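Long-range contact in coclaurine N-methyltransferase (Coptis japonica, PDB 6GKV), which methylates the ring nitrogen of coclaurine and related tetrahydroisoquinolines, probably with S-adenosyl-L-methionine as methyl donor, in alkaloid biosynthesis: residues A[128-133]-A[194-199]. Numbering follows the deposited sequence.
Sequences LDLGCG and ILVIEL. With SAH (S-adenosyl-L-homocysteine), chain C; F2W (6,7-dimethoxy-2-methyl-1,2,3,4-tetrahydroisoquinolin-2-ium), chain D.
Ile194 packs against two leucines of the neighbouring parallel strand: its CG1 lies beside CB and CD2 of Leu128, and its CG2, anti to the backbone N, meets CD1 of Leu130 at 3.7 Å. An alanine here would remove both branches and would probably leave a gap beside Leu128 and Leu130, with the Leu130 isobutyl group less firmly held. Leu195 ties the backbones together in the parallel pattern, straddling Asp129. Its N-H gives a nearly straight bond to Leu128 O (2.7 Å, 177° at the hydrogen), and its O takes the N-H of Leu130 (2.9 Å). On the same face of the sheet as the Leu195 side chain, buried Asp129 turns OD2 to the Thr138 hydroxyl, while OD1 has no hydrogen-bonding partner in the model. Val196 returns to the face of Ile194 and sets CG2 against CB of Leu130 at 4.0 Å. Beyond it the strands diverge, and the cofactor product occupies the opening at their C-terminal ends: the amino N of SAH hydrogen-bonds to both Gly131 O and Ile197 O, the latter at 3.0 Å. Positive phi suits Gly131, and a side chain there would run into the ribose O4' of SAH. Glu198 reaches away with an extended chain to the second ligand, OE1 accepting a hydrogen bond from the ring nitrogen NAH of F2W at 2.8 Å; Cys94 N holds OE2. Leu199 turns back, its CD1 3.4 Å from SAH O4' and its CD2 set loosely against CB and the carbonyl O of Leu130. The arrangement is that of a Rossmann-like methyltransferase, with Gly131 and Gly133 in the glycine-rich turn after the first strand. The pair forms the middle of the parallel strands, between 149-154 and 221-230, with helix 136-143 packed over Asp129, Leu195 and Ile197.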
loop_
_atom_site.group_PDB
_atom_site.type_symbol
_atom_site.label_atom_id
_atom_site.label_comp_id
_atom_site.label_asym_id
_atom_site.label_seq_id
_atom_site.Cartn_x
_atom_site.Cartn_y
_atom_site.Cartn_z
ATOM N N LEU A 128 -23.257 12.944 -4.108
ATOM C CA LEU A 128 -22.717 13.238 -5.436
ATOM C C LEU A 128 -22.152 11.989 -6.095
ATOM O O LEU A 128 -21.286 11.307 -5.539
ATOM C CB LEU A 128 -21.633 14.297 -5.336
ATOM C CG LEU A 128 -20.908 14.716 -6.607
ATOM C CD1 LEU A 128 -21.899 15.262 -7.610
ATOM C CD2 LEU A 128 -19.852 15.767 -6.271
ATOM N N ASP A 129 -22.646 11.696 -7.292
ATOM C CA ASP A 129 -22.239 10.507 -8.023
ATOM C C ASP A 129 -21.404 10.910 -9.237
ATOM O O ASP A 129 -21.949 11.249 -10.288
ATOM C CB ASP A 129 -23.476 9.709 -8.434
ATOM C CG ASP A 129 -23.132 8.402 -9.109
ATOM O OD1 ASP A 129 -21.985 7.935 -8.970
ATOM O OD2 ASP A 129 -24.026 7.825 -9.758
ATOM N N LEU A 130 -20.079 10.882 -9.076
ATOM C CA LEU A 130 -19.164 11.327 -10.125
ATOM C C LEU A 130 -18.931 10.243 -11.160
ATOM O O LEU A 130 -18.384 9.180 -10.850
ATOM C CB LEU A 130 -17.824 11.772 -9.534
ATOM C CG LEU A 130 -17.855 13.096 -8.770
ATOM C CD1 LEU A 130 -16.495 13.447 -8.199
ATOM C CD2 LEU A 130 -18.339 14.193 -9.690
ATOM N N GLY A 131 -19.347 10.526 -12.395
ATOM C CA GLY A 131 -19.220 9.573 -13.474
ATOM C C GLY A 131 -20.283 8.501 -13.339
ATOM O O GLY A 131 -19.985 7.307 -13.263
ATOM N N CYS A 132 -21.531 8.948 -13.357
ATOM C CA CYS A 132 -22.684 8.161 -12.950
ATOM C C CYS A 132 -23.157 7.054 -13.897
ATOM O O CYS A 132 -24.054 6.271 -13.540
ATOM C CB CYS A 132 -23.847 9.117 -12.725
ATOM S SG CYS A 132 -24.283 9.983 -14.226
ATOM N N GLY A 133 -22.600 7.004 -15.106
ATOM C CA GLY A 133 -23.055 6.041 -16.098
ATOM C C GLY A 133 -24.523 6.234 -16.437
ATOM O O GLY A 133 -24.954 7.345 -16.733
ATOM N N ILE A 194 -19.518 11.689 -1.584
ATOM C CA ILE A 194 -19.148 11.653 -2.975
ATOM C C ILE A 194 -18.784 10.235 -3.330
ATOM O O ILE A 194 -17.911 9.631 -2.716
ATOM C CB ILE A 194 -17.981 12.576 -3.278
ATOM C CG1 ILE A 194 -18.341 13.998 -2.850
ATOM C CG2 ILE A 194 -17.630 12.509 -4.781
ATOM C CD1 ILE A 194 -17.173 14.944 -2.908
ATOM N N LEU A 195 -19.475 9.712 -4.326
ATOM C CA LEU A 195 -19.276 8.351 -4.764
ATOM C C LEU A 195 -18.636 8.356 -6.133
ATOM O O LEU A 195 -19.119 9.021 -7.039
ATOM C CB LEU A 195 -20.608 7.618 -4.799
ATOM C CG LEU A 195 -21.354 7.669 -3.468
ATOM C CD1 LEU A 195 -22.772 7.189 -3.660
ATOM C CD2 LEU A 195 -20.638 6.794 -2.473
ATOM N N VAL A 196 -17.542 7.621 -6.277
ATOM C CA VAL A 196 -16.830 7.542 -7.540
ATOM C C VAL A 196 -16.622 6.090 -7.953
ATOM O O VAL A 196 -15.705 5.430 -7.458
ATOM C CB VAL A 196 -15.458 8.241 -7.464
ATOM C CG1 VAL A 196 -14.815 8.286 -8.862
ATOM C CG2 VAL A 196 -15.606 9.658 -6.926
ATOM N N ILE A 197 -17.452 5.594 -8.867
ATOM C CA ILE A 197 -17.373 4.197 -9.272
ATOM C C ILE A 197 -16.710 4.014 -10.640
ATOM O O ILE A 197 -17.336 4.187 -11.678
ATOM C CB ILE A 197 -18.766 3.537 -9.293
ATOM C CG1 ILE A 197 -19.495 3.858 -7.997
ATOM C CG2 ILE A 197 -18.655 1.998 -9.496
ATOM C CD1 ILE A 197 -18.722 3.473 -6.749
ATOM N N GLU A 198 -15.428 3.670 -10.606
ATOM C CA GLU A 198 -14.657 3.294 -11.791
ATOM C C GLU A 198 -14.579 4.453 -12.768
ATOM O O GLU A 198 -15.011 4.345 -13.899
ATOM C CB GLU A 198 -15.245 2.034 -12.446
ATOM C CG GLU A 198 -15.085 0.795 -11.563
ATOM C CD GLU A 198 -15.516 -0.499 -12.225
ATOM O OE1 GLU A 198 -15.581 -0.557 -13.476
ATOM O OE2 GLU A 198 -15.809 -1.461 -11.485
ATOM N N LEU A 199 -14.006 5.561 -12.306
ATOM C CA LEU A 199 -13.849 6.757 -13.123
ATOM C C LEU A 199 -12.374 7.073 -13.311
ATOM O O LEU A 199 -11.941 7.450 -14.401
ATOM C CB LEU A 199 -14.552 7.942 -12.478
ATOM C CG LEU A 199 -14.263 9.306 -13.111
ATOM C CD1 LEU A 199 -14.970 9.434 -14.460
ATOM C CD2 LEU A 199 -14.649 10.440 -12.169
HETATM N N SAH C . -20.130 4.834 -12.705
HETATM C CA SAH C . -20.970 4.190 -13.705
HETATM C CB SAH C . -20.213 4.002 -15.012
HETATM C CG SAH C . -18.717 3.732 -14.884
HETATM S SD SAH C . -17.906 3.764 -16.507
HETATM C C SAH C . -21.488 2.843 -13.225
HETATM O O SAH C . -20.937 2.320 -12.255
HETATM O OXT SAH C . -22.435 2.267 -13.788
HETATM C "C5'" SAH C . -17.158 5.394 -16.235
HETATM C "C4'" SAH C . -18.161 6.551 -16.159
HETATM O "O4'" SAH C . -17.481 7.786 -15.993
HETATM C "C3'" SAH C . -19.003 6.687 -17.421
HETATM O "O3'" SAH C . -20.302 7.080 -17.057
HETATM C "C2'" SAH C . -18.390 7.833 -18.186
HETATM O "O2'" SAH C . -19.406 8.500 -18.894
HETATM C "C1'" SAH C . -17.797 8.675 -17.058
HETATM N N9 SAH C . -16.614 9.463 -17.471
HETATM C C8 SAH C . -15.469 9.026 -18.103
HETATM N N7 SAH C . -14.648 10.092 -18.290
HETATM C C5 SAH C . -15.253 11.204 -17.788
HETATM C C6 SAH C . -14.878 12.551 -17.720
HETATM N N6 SAH C . -13.706 12.968 -18.208
HETATM N N1 SAH C . -15.739 13.464 -17.138
HETATM C C2 SAH C . -16.960 13.047 -16.638
HETATM N N3 SAH C . -17.325 11.718 -16.707
HETATM C C4 SAH C . -16.486 10.816 -17.276
HETATM C CAM F2W D . -14.080 -5.358 -19.514
HETATM O OAK F2W D . -12.809 -4.905 -18.993
HETATM C CAB F2W D . -12.964 -3.710 -18.335
HETATM C CAA F2W D . -14.202 -3.078 -18.169
HETATM C CAF F2W D . -14.238 -1.861 -17.495
HETATM C CAJ F2W D . -15.418 -1.181 -17.250
HETATM C CAI F2W D . -15.328 0.357 -16.986
HETATM N NAH F2W D . -14.439 0.474 -15.820
HETATM C CAO F2W D . -14.172 1.926 -15.787
HETATM C CAG F2W D . -13.217 -0.099 -16.390
HETATM C CAE F2W D . -13.102 -1.338 -16.938
HETATM C CAD F2W D . -11.866 -1.950 -17.130
HETATM C CAC F2W D . -11.811 -3.161 -17.797
HETATM O OAL F2W D . -10.658 -3.858 -18.041
HETATM C CAN F2W D . -9.415 -3.356 -17.513
#